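Local coordinates for protein beta-galactoside alpha-2,6-sialyltransferase (PDB 2Z4T) that transfers sialic acid in alpha-2,6 linkage from a CMP-linked donor to galactoside acceptors such as lactose, with a GT-B fold plus an immunoglobulin-like beta-sandwich domain, at residues N31-D36 with N142-R147; E38-E43 with V108-V113; K257-D262 with G266-T271. One frame throughout, in Å; residues are numbered along the deposited sequence. Where two conformers were deposited one is given.

From the N terminus, the chain first lays down strand 26-35, whose end supplies one side of contact 1, and then strand 39-42, which supplies one side of contact 2. Contact 2 closes first, when the chain returns through residues 108-113 of the long strand 103-122. Contact 1 closes later, at 142-147, so the loop of contact 2 lies within its own. The two touch directly through the pairing of strands 26-35 and 103-122; together they tie the sandwich's two layers and its border with the sialyltransferase part. Contact 3 follows in series, its centre 35 Å from contact 1, and closes a short loop across the C-terminal end of helix 249-265, joining its last turns to the following loop.

Contact 1. Residues N31-D36 with N142-R147; sequences NKTIID and NPTAQR
T144 reaches the end of strand 26-35 with both branches of its side chain. Its CG2 meets T33 CG2 at 3.8 Å, the two threonine side chains crossing at about a right angle. The other branch faces I35, whose CG2 is 3.6 Å from T144 OG1, with the two side chains sliding past each other in opposite directions. T144 CG2 is also modelled 3.3 Å from I34 N and 3.6 Å from T33 O, but the T33-I34 peptide is far from planar, so this closeness is doubtful. With chi1 at 65°, T144 OG1 sits between the backbone N and carbonyl carbon, which turns CG2 towards T33. The buried area is 163 Å², almost half of it on T144.

T144 is held out by a type I turn from N142 to A145, closed by A145 N to N142 O at 3.1 Å. R147 NH2 adds a weak bond to N142 O, and its NE forms a salt bridge with E118. On the facing strand, T33 OG1 is bonded to N111 ND2.

Strand 103-122 pairs in parallel with both 26-35 and 146-151, and helix 126-141 leads into the turn; the contact thus bridges the sandwich and the sialyltransferase part beside their shared strand.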
ATOM      1  N   ASN A  31     -13.145 -21.295 -20.121  1.00 49.07           N
ATOM      2  CA  ASN A  31     -11.772 -20.843 -20.072  1.00 50.06           C
ATOM      3  C   ASN A  31     -11.389 -20.632 -18.611  1.00 49.89           C
ATOM      4  O   ASN A  31     -12.159 -20.032 -17.860  1.00 51.01           O
ATOM      5  CB  ASN A  31     -11.616 -19.549 -20.870  1.00 50.42           C
ATOM      6  CG  ASN A  31     -10.162 -19.304 -21.307  1.00 54.86           C
ATOM      7  OD1 ASN A  31      -9.274 -18.992 -20.481  1.00 57.31           O
ATOM      8  ND2 ASN A  31      -9.909 -19.444 -22.619  1.00 57.44           N
ATOM      9  N   LYS A  32     -10.236 -21.158 -18.194  1.00 49.43           N
ATOM     10  CA  LYS A  32      -9.777 -21.057 -16.810  0.60 49.21           C
ATOM     11  C   LYS A  32      -8.272 -20.879 -16.717  1.00 49.07           C
ATOM     12  O   LYS A  32      -7.537 -21.302 -17.614  1.00 49.38           O
ATOM     13  CB  LYS A  32     -10.137 -22.318 -16.040  0.60 49.18           C
ATOM     14  CG  LYS A  32     -11.341 -22.200 -15.156  0.60 49.48           C
ATOM     15  CD  LYS A  32     -11.308 -23.269 -14.064  0.60 50.03           C
ATOM     16  CE  LYS A  32     -10.406 -22.860 -12.906  0.60 49.07           C
ATOM     17  NZ  LYS A  32     -10.564 -23.738 -11.723  0.60 48.46           N
ATOM     18  N   THR A  33      -7.830 -20.285 -15.615  1.00 48.37           N
ATOM     19  CA  THR A  33      -6.436 -20.185 -15.229  1.00 48.41           C
ATOM     20  C   THR A  33      -6.406 -20.552 -13.754  1.00 48.21           C
ATOM     21  O   THR A  33      -7.356 -20.216 -13.071  1.00 49.50           O
ATOM     22  CB  THR A  33      -6.042 -18.652 -15.254  1.00 48.19           C
ATOM     23  OG1 THR A  33      -6.333 -18.068 -16.530  1.00 48.12           O
ATOM     24  CG2 THR A  33      -4.566 -18.411 -14.928  1.00 47.66           C
ATOM     25  N   ILE A  34      -5.423 -21.193 -13.136  1.00 47.80           N
ATOM     26  CA  ILE A  34      -4.832 -22.541 -13.091  1.00 46.77           C
ATOM     27  C   ILE A  34      -3.328 -22.528 -13.029  1.00 46.56           C
ATOM     28  O   ILE A  34      -2.644 -22.070 -13.940  1.00 47.55           O
ATOM     29  CB  ILE A  34      -5.600 -23.847 -13.526  1.00 47.12           C
ATOM     30  CG1 ILE A  34      -4.974 -24.534 -14.748  1.00 47.24           C
ATOM     31  CG2 ILE A  34      -7.111 -23.661 -13.501  1.00 46.02           C
ATOM     32  CD1 ILE A  34      -5.421 -25.962 -14.932  1.00 46.25           C
ATOM     33  N   ILE A  35      -2.848 -22.946 -11.865  1.00 45.83           N
ATOM     34  CA  ILE A  35      -1.425 -23.056 -11.599  1.00 45.20           C
ATOM     35  C   ILE A  35      -0.976 -24.505 -11.631  1.00 45.08           C
ATOM     36  O   ILE A  35      -1.796 -25.414 -11.505  1.00 44.60           O
ATOM     37  CB  ILE A  35      -1.048 -22.443 -10.245  1.00 45.15           C
ATOM     38  CG1 ILE A  35      -1.704 -23.224  -9.095  1.00 45.77           C
ATOM     39  CG2 ILE A  35      -1.435 -20.989 -10.214  1.00 45.02           C
ATOM     40  CD1 ILE A  35      -1.137 -22.916  -7.712  1.00 45.49           C
ATOM     41  N   ASP A  36       0.334 -24.707 -11.795  1.00 45.13           N
ATOM     42  CA  ASP A  36       0.940 -26.030 -11.821  1.00 45.39           C
ATOM     43  C   ASP A  36       0.386 -26.891 -10.697  1.00 45.75           C
ATOM     44  O   ASP A  36       0.332 -26.456  -9.551  1.00 46.49           O
ATOM     45  CB  ASP A  36       2.466 -25.924 -11.700  1.00 45.28           C
ATOM     46  CG  ASP A  36       3.109 -25.191 -12.883  1.00 45.66           C
ATOM     47  OD1 ASP A  36       4.287 -25.488 -13.191  1.00 44.13           O
ATOM     48  OD2 ASP A  36       2.439 -24.321 -13.506  1.00 46.54           O
ATOM     49  N   ASN A 142      -3.980 -10.772 -11.980  1.00 50.67           N
ATOM     50  CA  ASN A 142      -3.378 -12.049 -11.579  1.00 49.33           C
ATOM     51  C   ASN A 142      -4.252 -12.804 -10.601  1.00 48.41           C
ATOM     52  O   ASN A 142      -3.905 -12.932  -9.426  1.00 48.37           O
ATOM     53  CB  ASN A 142      -1.993 -11.815 -10.963  1.00 49.53           C
ATOM     54  CG  ASN A 142      -1.107 -10.958 -11.839  1.00 50.03           C
ATOM     55  OD1 ASN A 142      -0.873  -9.787 -11.548  1.00 51.47           O
ATOM     56  ND2 ASN A 142      -0.626 -11.531 -12.931  1.00 52.00           N
ATOM     57  N   PRO A 143      -5.395 -13.313 -11.082  1.00 47.64           N
ATOM     58  CA  PRO A 143      -6.357 -14.033 -10.230  1.00 46.79           C
ATOM     59  C   PRO A 143      -5.778 -15.191  -9.408  1.00 46.14           C
ATOM     60  O   PRO A 143      -6.301 -15.491  -8.335  1.00 46.39           O
ATOM     61  CB  PRO A 143      -7.392 -14.572 -11.229  1.00 46.62           C
ATOM     62  CG  PRO A 143      -6.729 -14.419 -12.620  1.00 47.50           C
ATOM     63  CD  PRO A 143      -5.850 -13.224 -12.483  1.00 47.41           C
ATOM     64  N   THR A 144      -4.722 -15.839  -9.884  1.00 45.36           N
ATOM     65  CA  THR A 144      -4.232 -17.034  -9.195  1.00 44.32           C
ATOM     66  C   THR A 144      -3.097 -16.736  -8.223  1.00 44.02           C
ATOM     67  O   THR A 144      -2.607 -17.648  -7.548  1.00 43.83           O
ATOM     68  CB  THR A 144      -3.740 -18.130 -10.162  1.00 44.37           C
ATOM     69  OG1 THR A 144      -2.598 -17.657 -10.874  1.00 43.44           O
ATOM     70  CG2 THR A 144      -4.829 -18.571 -11.144  1.00 43.62           C
ATOM     71  N   ALA A 145      -2.665 -15.477  -8.153  1.00 43.17           N
ATOM     72  CA  ALA A 145      -1.678 -15.086  -7.136  1.00 42.69           C
ATOM     73  C   ALA A 145      -2.253 -15.229  -5.734  1.00 42.38           C
ATOM     74  O   ALA A 145      -3.436 -14.935  -5.511  1.00 42.03           O
ATOM     75  CB  ALA A 145      -1.183 -13.653  -7.366  1.00 42.71           C
ATOM     76  N   GLN A 146      -1.421 -15.716  -4.812  1.00 42.39           N
ATOM     77  CA  GLN A 146      -1.720 -15.734  -3.375  1.00 42.40           C
ATOM     78  C   GLN A 146      -1.116 -14.484  -2.763  1.00 42.01           C
ATOM     79  O   GLN A 146      -0.037 -14.032  -3.183  1.00 42.32           O
ATOM     80  CB  GLN A 146      -1.087 -16.953  -2.686  1.00 42.69           C
ATOM     81  CG  GLN A 146      -1.850 -18.282  -2.834  1.00 46.31           C
ATOM     82  CD  GLN A 146      -3.304 -18.237  -2.325  1.00 51.97           C
ATOM     83  OE1 GLN A 146      -4.185 -18.871  -2.900  1.00 53.80           O
ATOM     84  NE2 GLN A 146      -3.553 -17.486  -1.250  1.00 54.53           N
ATOM     85  N   ARG A 147      -1.772 -13.943  -1.742  1.00 41.25           N
ATOM     86  CA  ARG A 147      -1.339 -12.670  -1.179  1.00 40.32           C
ATOM     87  C   ARG A 147      -1.202 -12.726   0.329  1.00 40.39           C
ATOM     88  O   ARG A 147      -2.119 -13.136   1.040  1.00 40.56           O
ATOM     89  CB  ARG A 147      -2.270 -11.545  -1.618  1.00 39.23           C
ATOM     90  CG  ARG A 147      -2.352 -11.438  -3.110  1.00 38.19           C
ATOM     91  CD  ARG A 147      -3.127 -10.207  -3.578  1.00 39.18           C
ATOM     92  NE  ARG A 147      -3.131 -10.228  -5.032  1.00 39.36           N
ATOM     93  CZ  ARG A 147      -4.017 -10.898  -5.765  1.00 39.11           C
ATOM     94  NH1 ARG A 147      -5.017 -11.541  -5.174  1.00 36.12           N
ATOM     95  NH2 ARG A 147      -3.907 -10.904  -7.092  1.00 40.25           N
TER

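Contact 2. Residues E38-E43 with V108-V113; sequences EYVNLE and VTLNVV
L42 and L110 meet through their terminal methyls, L42 CD1 lying 4.0 Å from L110 CD2, as the two side chains slide past each other in opposite directions. The same L42 methyl is 4.0 Å from V108 CG1, so one carbon touches two residues on the facing strand. CG of L42 is anti to the carbonyl carbon (chi1 -69°), as it is in L110 (chi1 -55°), and both side chains extend into the space between the strands. At V40 the fit is less close: its CG2 stands 4.3 Å from L110 CD1.

The backbones do not pair. The strand axes approach to 10.8 Å at 160°, close to antiparallel, and the nearest CA atoms, those of L42 and V108, are still 9.0 Å apart. This spacing belongs to two layers packed face to face, as in the immunoglobulin-like beta-sandwich. Strand 39-42 pairs with 77-80 in one sheet, whereas strand 103-122 lies in the other, next to 26-35 and 88-98. L110 is further enclosed by I34, F92 and V79, and V108 touches L77.

V40, V108 and L110 are buried, while L42, partly exposed, marks the open margin of the cluster. Y39 and N41 are exposed on the outer face of their sheet, where Y39 OH bonds to S78 OG of the neighbouring strand and N41 ND2 to S76 OG just before it. On the other strand T109 points away, and N111 bonds to N31 and T33.

The contact itself is made by aliphatic carbons and buries only 124 Å², so it is non-directional and contributes to the apolar core between the layers; a polar tie lies at its edge, where E38 OE1 accepts from I35 N.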
ATOM      1  N   GLU A  38      -2.497 -27.796  -9.927  1.00 46.90           N
ATOM      2  CA  GLU A  38      -3.841 -27.514  -9.472  1.00 47.45           C
ATOM      3  C   GLU A  38      -4.796 -28.556 -10.051  1.00 47.88           C
ATOM      4  O   GLU A  38      -4.711 -28.926 -11.233  1.00 47.55           O
ATOM      5  CB  GLU A  38      -4.282 -26.099  -9.846  1.00 47.22           C
ATOM      6  CG  GLU A  38      -5.657 -25.723  -9.293  1.00 47.17           C
ATOM      7  CD  GLU A  38      -6.057 -24.286  -9.605  1.00 48.03           C
ATOM      8  OE1 GLU A  38      -5.157 -23.448  -9.883  1.00 49.99           O
ATOM      9  OE2 GLU A  38      -7.279 -23.996  -9.575  1.00 47.76           O
ATOM     10  N   TYR A  39      -5.664 -29.048  -9.173  1.00 48.61           N
ATOM     11  CA  TYR A  39      -6.745 -29.942  -9.509  1.00 49.44           C
ATOM     12  C   TYR A  39      -7.921 -29.133 -10.058  1.00 50.02           C
ATOM     13  O   TYR A  39      -8.258 -28.051  -9.545  1.00 49.68           O
ATOM     14  CB  TYR A  39      -7.165 -30.737  -8.266  1.00 49.94           C
ATOM     15  CG  TYR A  39      -8.404 -31.571  -8.497  1.00 51.82           C
ATOM     16  CD1 TYR A  39      -9.636 -31.182  -7.964  1.00 52.59           C
ATOM     17  CD2 TYR A  39      -8.354 -32.733  -9.283  1.00 52.97           C
ATOM     18  CE1 TYR A  39     -10.786 -31.933  -8.188  1.00 52.12           C
ATOM     19  CE2 TYR A  39      -9.506 -33.492  -9.516  1.00 52.85           C
ATOM     20  CZ  TYR A  39     -10.715 -33.077  -8.963  1.00 52.45           C
ATOM     21  OH  TYR A  39     -11.864 -33.796  -9.190  1.00 52.52           O
ATOM     22  N   VAL A  40      -8.531 -29.657 -11.116  1.00 50.73           N
ATOM     23  CA  VAL A  40      -9.668 -29.013 -11.752  1.00 51.67           C
ATOM     24  C   VAL A  40     -10.745 -30.047 -11.941  1.00 52.36           C
ATOM     25  O   VAL A  40     -10.477 -31.160 -12.412  1.00 52.91           O
ATOM     26  CB  VAL A  40      -9.334 -28.491 -13.166  1.00 52.03           C
ATOM     27  CG1 VAL A  40     -10.444 -27.599 -13.673  1.00 51.84           C
ATOM     28  CG2 VAL A  40      -8.012 -27.741 -13.187  1.00 52.03           C
ATOM     29  N   ASN A  41     -11.961 -29.675 -11.581  1.00 53.10           N
ATOM     30  CA  ASN A  41     -13.125 -30.437 -11.944  1.00 53.93           C
ATOM     31  C   ASN A  41     -14.213 -29.542 -12.533  1.00 54.79           C
ATOM     32  O   ASN A  41     -14.795 -28.711 -11.825  1.00 54.90           O
ATOM     33  CB  ASN A  41     -13.658 -31.204 -10.753  1.00 53.98           C
ATOM     34  CG  ASN A  41     -14.748 -32.155 -11.154  1.00 55.14           C
ATOM     35  OD1 ASN A  41     -15.933 -31.833 -11.060  1.00 55.65           O
ATOM     36  ND2 ASN A  41     -14.355 -33.311 -11.678  1.00 56.14           N
ATOM     37  N   LEU A  42     -14.478 -29.723 -13.826  1.00 55.45           N
ATOM     38  CA  LEU A  42     -15.371 -28.835 -14.575  1.00 56.29           C
ATOM     39  C   LEU A  42     -16.508 -29.565 -15.240  1.00 56.34           C
ATOM     40  O   LEU A  42     -16.300 -30.564 -15.926  1.00 55.98           O
ATOM     41  CB  LEU A  42     -14.603 -28.090 -15.667  1.00 56.58           C
ATOM     42  CG  LEU A  42     -13.597 -27.054 -15.185  1.00 58.51           C
ATOM     43  CD1 LEU A  42     -12.729 -26.603 -16.357  1.00 59.95           C
ATOM     44  CD2 LEU A  42     -14.272 -25.859 -14.461  1.00 60.27           C
ATOM     45  N   GLU A  43     -17.710 -29.035 -15.054  1.00 56.80           N
ATOM     46  CA  GLU A  43     -18.898 -29.533 -15.725  1.00 57.14           C
ATOM     47  C   GLU A  43     -18.907 -28.957 -17.128  1.00 56.69           C
ATOM     48  O   GLU A  43     -18.710 -27.763 -17.285  1.00 56.64           O
ATOM     49  CB  GLU A  43     -20.154 -29.092 -14.964  1.00 57.70           C
ATOM     50  CG  GLU A  43     -20.299 -29.710 -13.570  1.00 59.73           C
ATOM     51  CD  GLU A  43     -20.474 -31.232 -13.614  1.00 63.02           C
ATOM     52  OE1 GLU A  43     -19.921 -31.914 -12.720  1.00 64.19           O
ATOM     53  OE2 GLU A  43     -21.146 -31.745 -14.548  1.00 63.72           O
ATOM     54  N   VAL A 108     -12.900 -26.507 -23.882  1.00 41.32           N
ATOM     55  CA  VAL A 108     -12.323 -26.084 -22.597  1.00 41.13           C
ATOM     56  C   VAL A 108     -10.869 -25.671 -22.784  1.00 41.06           C
ATOM     57  O   VAL A 108     -10.095 -26.394 -23.382  1.00 40.63           O
ATOM     58  CB  VAL A 108     -12.397 -27.224 -21.532  1.00 41.24           C
ATOM     59  CG1 VAL A 108     -11.611 -26.861 -20.237  1.00 40.54           C
ATOM     60  CG2 VAL A 108     -13.837 -27.537 -21.200  1.00 41.46           C
ATOM     61  N   THR A 109     -10.512 -24.504 -22.262  1.00 41.31           N
ATOM     62  CA  THR A 109      -9.141 -24.027 -22.306  1.00 41.50           C
ATOM     63  C   THR A 109      -8.627 -23.805 -20.895  1.00 41.23           C
ATOM     64  O   THR A 109      -9.221 -23.067 -20.120  1.00 41.34           O
ATOM     65  CB  THR A 109      -9.019 -22.725 -23.107  1.00 41.50           C
ATOM     66  OG1 THR A 109      -9.342 -22.994 -24.464  1.00 42.70           O
ATOM     67  CG2 THR A 109      -7.602 -22.219 -23.093  1.00 42.88           C
ATOM     68  N   LEU A 110      -7.522 -24.458 -20.565  1.00 41.18           N
ATOM     69  CA  LEU A 110      -6.866 -24.241 -19.292  1.00 41.17           C
ATOM     70  C   LEU A 110      -5.549 -23.513 -19.550  1.00 42.01           C
ATOM     71  O   LEU A 110      -4.644 -24.049 -20.211  1.00 41.99           O
ATOM     72  CB  LEU A 110      -6.659 -25.567 -18.544  1.00 40.55           C
ATOM     73  CG  LEU A 110      -7.916 -26.425 -18.300  1.00 40.24           C
ATOM     74  CD1 LEU A 110      -7.604 -27.688 -17.511  1.00 40.58           C
ATOM     75  CD2 LEU A 110      -9.000 -25.657 -17.572  1.00 41.04           C
ATOM     76  N   ASN A 111      -5.475 -22.272 -19.062  1.00 42.36           N
ATOM     77  CA  ASN A 111      -4.239 -21.509 -19.035  1.00 43.09           C
ATOM     78  C   ASN A 111      -3.506 -21.899 -17.759  1.00 42.64           C
ATOM     79  O   ASN A 111      -3.928 -21.517 -16.640  1.00 43.45           O
ATOM     80  CB  ASN A 111      -4.521 -19.993 -19.053  1.00 43.47           C
ATOM     81  CG  ASN A 111      -5.652 -19.608 -20.030  1.00 46.90           C
ATOM     82  OD1 ASN A 111      -5.508 -19.749 -21.255  1.00 50.48           O
ATOM     83  ND2 ASN A 111      -6.788 -19.123 -19.484  1.00 47.69           N
ATOM     84  N   VAL A 112      -2.446 -22.686 -17.920  1.00 41.49           N
ATOM     85  CA  VAL A 112      -1.598 -23.087 -16.798  1.00 40.91           C
ATOM     86  C   VAL A 112      -0.445 -22.086 -16.620  1.00 41.26           C
ATOM     87  O   VAL A 112       0.341 -21.847 -17.547  1.00 40.53           O
ATOM     88  CB  VAL A 112      -1.039 -24.545 -16.924  1.00 40.70           C
ATOM     89  CG1 VAL A 112      -0.307 -24.930 -15.637  1.00 38.42           C
ATOM     90  CG2 VAL A 112      -2.164 -25.566 -17.217  1.00 39.64           C
ATOM     91  N   VAL A 113      -0.363 -21.496 -15.430  1.00 41.35           N
ATOM     92  CA  VAL A 113       0.611 -20.422 -15.172  1.00 41.89           C
ATOM     93  C   VAL A 113       1.376 -20.770 -13.905  1.00 42.27           C
ATOM     94  O   VAL A 113       0.860 -21.523 -13.060  1.00 42.71           O
ATOM     95  CB  VAL A 113      -0.086 -19.044 -15.017  1.00 41.90           C
ATOM     96  CG1 VAL A 113      -0.944 -18.703 -16.280  1.00 40.71           C
ATOM     97  CG2 VAL A 113      -0.962 -19.019 -13.748  1.00 41.85           C
TER

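Contact 3. Residues K257-D262 with G266-T271; sequences KDYLED and GINEDT
Y259 OH donates to D270 O at 2.7 Å, approaching from a position tilted out of the carbonyl plane, and the backbone of N268 makes the second clear bond across: N268 N to D262 O, 3.0 Å and nearly straight at 172°, with the donor well above the plane of that carbonyl. I267 N is closer, 2.8 Å from D262 O, but its N-H is turned well off line (115°), a weak bond. D262 O near the end of helix 249-265 therefore accepts one well-aligned bond and one weak one from the residues that follow the helix. G266, the first to leave helical geometry, has positive phi and forms a Schellman motif with two bonds back into the last turn.

N268 then shapes the outgoing chain: its OD1 accepts D270 N at 2.8 Å, an Asx turn that probably helps place D270 O. The tyrosine hydroxyl is also bonded to N273 N, while D270 OD2 bonds to S272 OG.

Packing fills in around these bonds. Y259 has CG anti to its backbone N (chi1 170°), which carries the ring toward residues 268-271, its hydroxyl end reaching D270 O. N268 ND2 comes obliquely within 3.6 Å of Y259 CD1, the amide and ring planes 88° apart. Closer to the backbone of the helix end, D262 CB and N268 CB touch at 3.8 Å, and I267 CD1 lies 4.2 Å from D262 OD1.

On the side of the fold's other helices, Y259 also touches F206 of helix 205-216, and L260 packs on that helix and on W282 and L285 of helix 282-285; the capped helix end thus lies at the protein surface, leading by this loop to helix 276-279.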
ATOM      1  N   LYS A 257      25.657  -2.261  -1.182  1.00 43.78           N
ATOM      2  CA  LYS A 257      25.301  -3.435  -1.967  1.00 44.22           C
ATOM      3  C   LYS A 257      25.970  -4.722  -1.471  1.00 44.41           C
ATOM      4  O   LYS A 257      25.301  -5.740  -1.300  1.00 44.29           O
ATOM      5  CB  LYS A 257      25.577  -3.229  -3.456  1.00 44.21           C
ATOM      6  CG  LYS A 257      25.801  -4.529  -4.214  1.00 45.91           C
ATOM      7  CD  LYS A 257      25.359  -4.421  -5.639  1.00 50.52           C
ATOM      8  CE  LYS A 257      26.195  -5.284  -6.572  1.00 52.57           C
ATOM      9  NZ  LYS A 257      26.226  -6.725  -6.191  1.00 54.70           N
ATOM     10  N   ASP A 258      27.283  -4.674  -1.259  1.00 44.54           N
ATOM     11  CA  ASP A 258      28.035  -5.870  -0.852  1.00 44.77           C
ATOM     12  C   ASP A 258      27.554  -6.336   0.513  1.00 44.65           C
ATOM     13  O   ASP A 258      27.415  -7.539   0.765  1.00 44.19           O
ATOM     14  CB  ASP A 258      29.545  -5.594  -0.810  1.00 44.39           C
ATOM     15  CG  ASP A 258      30.106  -5.202  -2.170  1.00 45.20           C
ATOM     16  OD1 ASP A 258      29.677  -5.774  -3.196  1.00 47.07           O
ATOM     17  OD2 ASP A 258      30.984  -4.322  -2.214  1.00 45.69           O
ATOM     18  N   TYR A 259      27.280  -5.361   1.376  1.00 44.50           N
ATOM     19  CA  TYR A 259      26.829  -5.634   2.725  1.00 44.39           C
ATOM     20  C   TYR A 259      25.493  -6.362   2.668  1.00 44.24           C
ATOM     21  O   TYR A 259      25.351  -7.453   3.252  1.00 44.18           O
ATOM     22  CB  TYR A 259      26.714  -4.347   3.546  1.00 43.90           C
ATOM     23  CG  TYR A 259      26.025  -4.575   4.861  1.00 43.83           C
ATOM     24  CD1 TYR A 259      26.700  -5.152   5.943  1.00 43.13           C
ATOM     25  CD2 TYR A 259      24.679  -4.243   5.020  1.00 42.19           C
ATOM     26  CE1 TYR A 259      26.032  -5.375   7.158  1.00 43.38           C
ATOM     27  CE2 TYR A 259      24.022  -4.456   6.211  1.00 41.27           C
ATOM     28  CZ  TYR A 259      24.690  -5.016   7.273  1.00 42.75           C
ATOM     29  OH  TYR A 259      24.000  -5.214   8.444  1.00 43.65           O
ATOM     30  N   LEU A 260      24.547  -5.764   1.941  1.00 43.69           N
ATOM     31  CA  LEU A 260      23.210  -6.328   1.775  1.00 44.02           C
ATOM     32  C   LEU A 260      23.294  -7.708   1.128  1.00 44.60           C
ATOM     33  O   LEU A 260      22.671  -8.662   1.607  1.00 45.10           O
ATOM     34  CB  LEU A 260      22.289  -5.382   0.970  1.00 43.35           C
ATOM     35  CG  LEU A 260      20.812  -5.759   0.819  1.00 43.23           C
ATOM     36  CD1 LEU A 260      20.152  -5.906   2.174  1.00 43.06           C
ATOM     37  CD2 LEU A 260      20.032  -4.748  -0.004  1.00 43.45           C
ATOM     38  N   GLU A 261      24.083  -7.814   0.059  1.00 44.99           N
ATOM     39  CA  GLU A 261      24.326  -9.094  -0.595  1.00 45.86           C
ATOM     40  C   GLU A 261      24.844 -10.178   0.358  1.00 45.60           C
ATOM     41  O   GLU A 261      24.349 -11.301   0.336  1.00 45.80           O
ATOM     42  CB  GLU A 261      25.281  -8.944  -1.780  1.00 46.09           C
ATOM     43  CG  GLU A 261      25.219 -10.151  -2.719  1.00 48.58           C
ATOM     44  CD  GLU A 261      25.926  -9.923  -4.032  1.00 52.47           C
ATOM     45  OE1 GLU A 261      26.814  -9.033  -4.090  1.00 54.52           O
ATOM     46  OE2 GLU A 261      25.586 -10.639  -5.002  1.00 53.36           O
ATOM     47  N   ASP A 262      25.827  -9.825   1.186  1.00 45.44           N
ATOM     48  CA  ASP A 262      26.425 -10.753   2.140  1.00 45.44           C
ATOM     49  C   ASP A 262      25.483 -11.170   3.257  1.00 45.41           C
ATOM     50  O   ASP A 262      25.554 -12.311   3.739  1.00 45.43           O
ATOM     51  CB  ASP A 262      27.706 -10.165   2.744  1.00 45.35           C
ATOM     52  CG  ASP A 262      28.848 -10.111   1.749  1.00 45.23           C
ATOM     53  OD1 ASP A 262      28.780 -10.800   0.701  1.00 45.55           O
ATOM     54  OD2 ASP A 262      29.806  -9.360   2.012  1.00 44.70           O
ATOM     55  N   GLY A 266      24.033 -14.884   3.818  1.00 49.95           N
ATOM     56  CA  GLY A 266      24.352 -15.461   5.108  1.00 50.87           C
ATOM     57  C   GLY A 266      25.824 -15.389   5.437  1.00 51.78           C
ATOM     58  O   GLY A 266      26.234 -15.849   6.504  1.00 52.12           O
ATOM     59  N   ILE A 267      26.617 -14.824   4.526  1.00 52.49           N
ATOM     60  CA  ILE A 267      28.068 -14.686   4.711  1.00 53.38           C
ATOM     61  C   ILE A 267      28.396 -13.710   5.838  1.00 53.53           C
ATOM     62  O   ILE A 267      29.361 -13.900   6.564  1.00 53.36           O
ATOM     63  CB  ILE A 267      28.794 -14.220   3.414  1.00 53.62           C
ATOM     64  CG1 ILE A 267      28.704 -15.292   2.315  1.00 54.24           C
ATOM     65  CG2 ILE A 267      30.262 -13.840   3.715  1.00 53.57           C
ATOM     66  CD1 ILE A 267      29.359 -14.902   0.961  1.00 53.61           C
ATOM     67  N   ASN A 268      27.596 -12.660   5.967  1.00 54.05           N
ATOM     68  CA  ASN A 268      27.766 -11.706   7.050  1.00 54.46           C
ATOM     69  C   ASN A 268      26.565 -11.784   7.986  1.00 55.03           C
ATOM     70  O   ASN A 268      25.407 -11.697   7.547  1.00 55.13           O
ATOM     71  CB  ASN A 268      27.964 -10.294   6.492  1.00 54.37           C
ATOM     72  CG  ASN A 268      28.185  -9.244   7.576  1.00 53.94           C
ATOM     73  OD1 ASN A 268      28.032  -9.507   8.768  1.00 53.97           O
ATOM     74  ND2 ASN A 268      28.544  -8.039   7.153  1.00 51.98           N
ATOM     75  N   GLU A 269      26.868 -11.948   9.273  1.00 55.63           N
ATOM     76  CA  GLU A 269      25.876 -12.153  10.329  1.00 56.34           C
ATOM     77  C   GLU A 269      25.434 -10.860  10.972  1.00 56.46           C
ATOM     78  O   GLU A 269      24.343 -10.793  11.531  1.00 57.28           O
ATOM     79  CB  GLU A 269      26.441 -13.055  11.418  1.00 56.54           C
ATOM     80  CG  GLU A 269      27.043 -14.352  10.900  1.00 58.51           C
ATOM     81  CD  GLU A 269      26.003 -15.401  10.574  1.00 60.60           C
ATOM     82  OE1 GLU A 269      26.130 -16.515  11.122  1.00 62.09           O
ATOM     83  OE2 GLU A 269      25.069 -15.128   9.782  1.00 60.26           O
ATOM     84  N   ASP A 270      26.288  -9.842  10.918  1.00 56.24           N
ATOM     85  CA  ASP A 270      25.939  -8.528  11.428  1.00 56.03           C
ATOM     86  C   ASP A 270      24.809  -7.947  10.569  1.00 55.37           C
ATOM     87  O   ASP A 270      25.055  -7.431   9.469  1.00 55.50           O
ATOM     88  CB  ASP A 270      27.168  -7.604  11.437  1.00 56.33           C
ATOM     89  CG  ASP A 270      26.874  -6.235  12.039  1.00 58.02           C
ATOM     90  OD1 ASP A 270      27.838  -5.473  12.305  1.00 60.42           O
ATOM     91  OD2 ASP A 270      25.685  -5.907  12.254  1.00 58.72           O
ATOM     92  N   THR A 271      23.576  -8.049  11.073  1.00 54.15           N
ATOM     93  CA  THR A 271      22.399  -7.527  10.364  1.00 53.08           C
ATOM     94  C   THR A 271      21.990  -6.128  10.866  1.00 52.17           C
ATOM     95  O   THR A 271      20.823  -5.746  10.798  1.00 51.96           O
ATOM     96  CB  THR A 271      21.209  -8.504  10.465  1.00 53.12           C
ATOM     97  OG1 THR A 271      20.889  -8.719  11.839  1.00 53.39           O
ATOM     98  CG2 THR A 271      21.549  -9.856   9.827  1.00 53.54           C
TER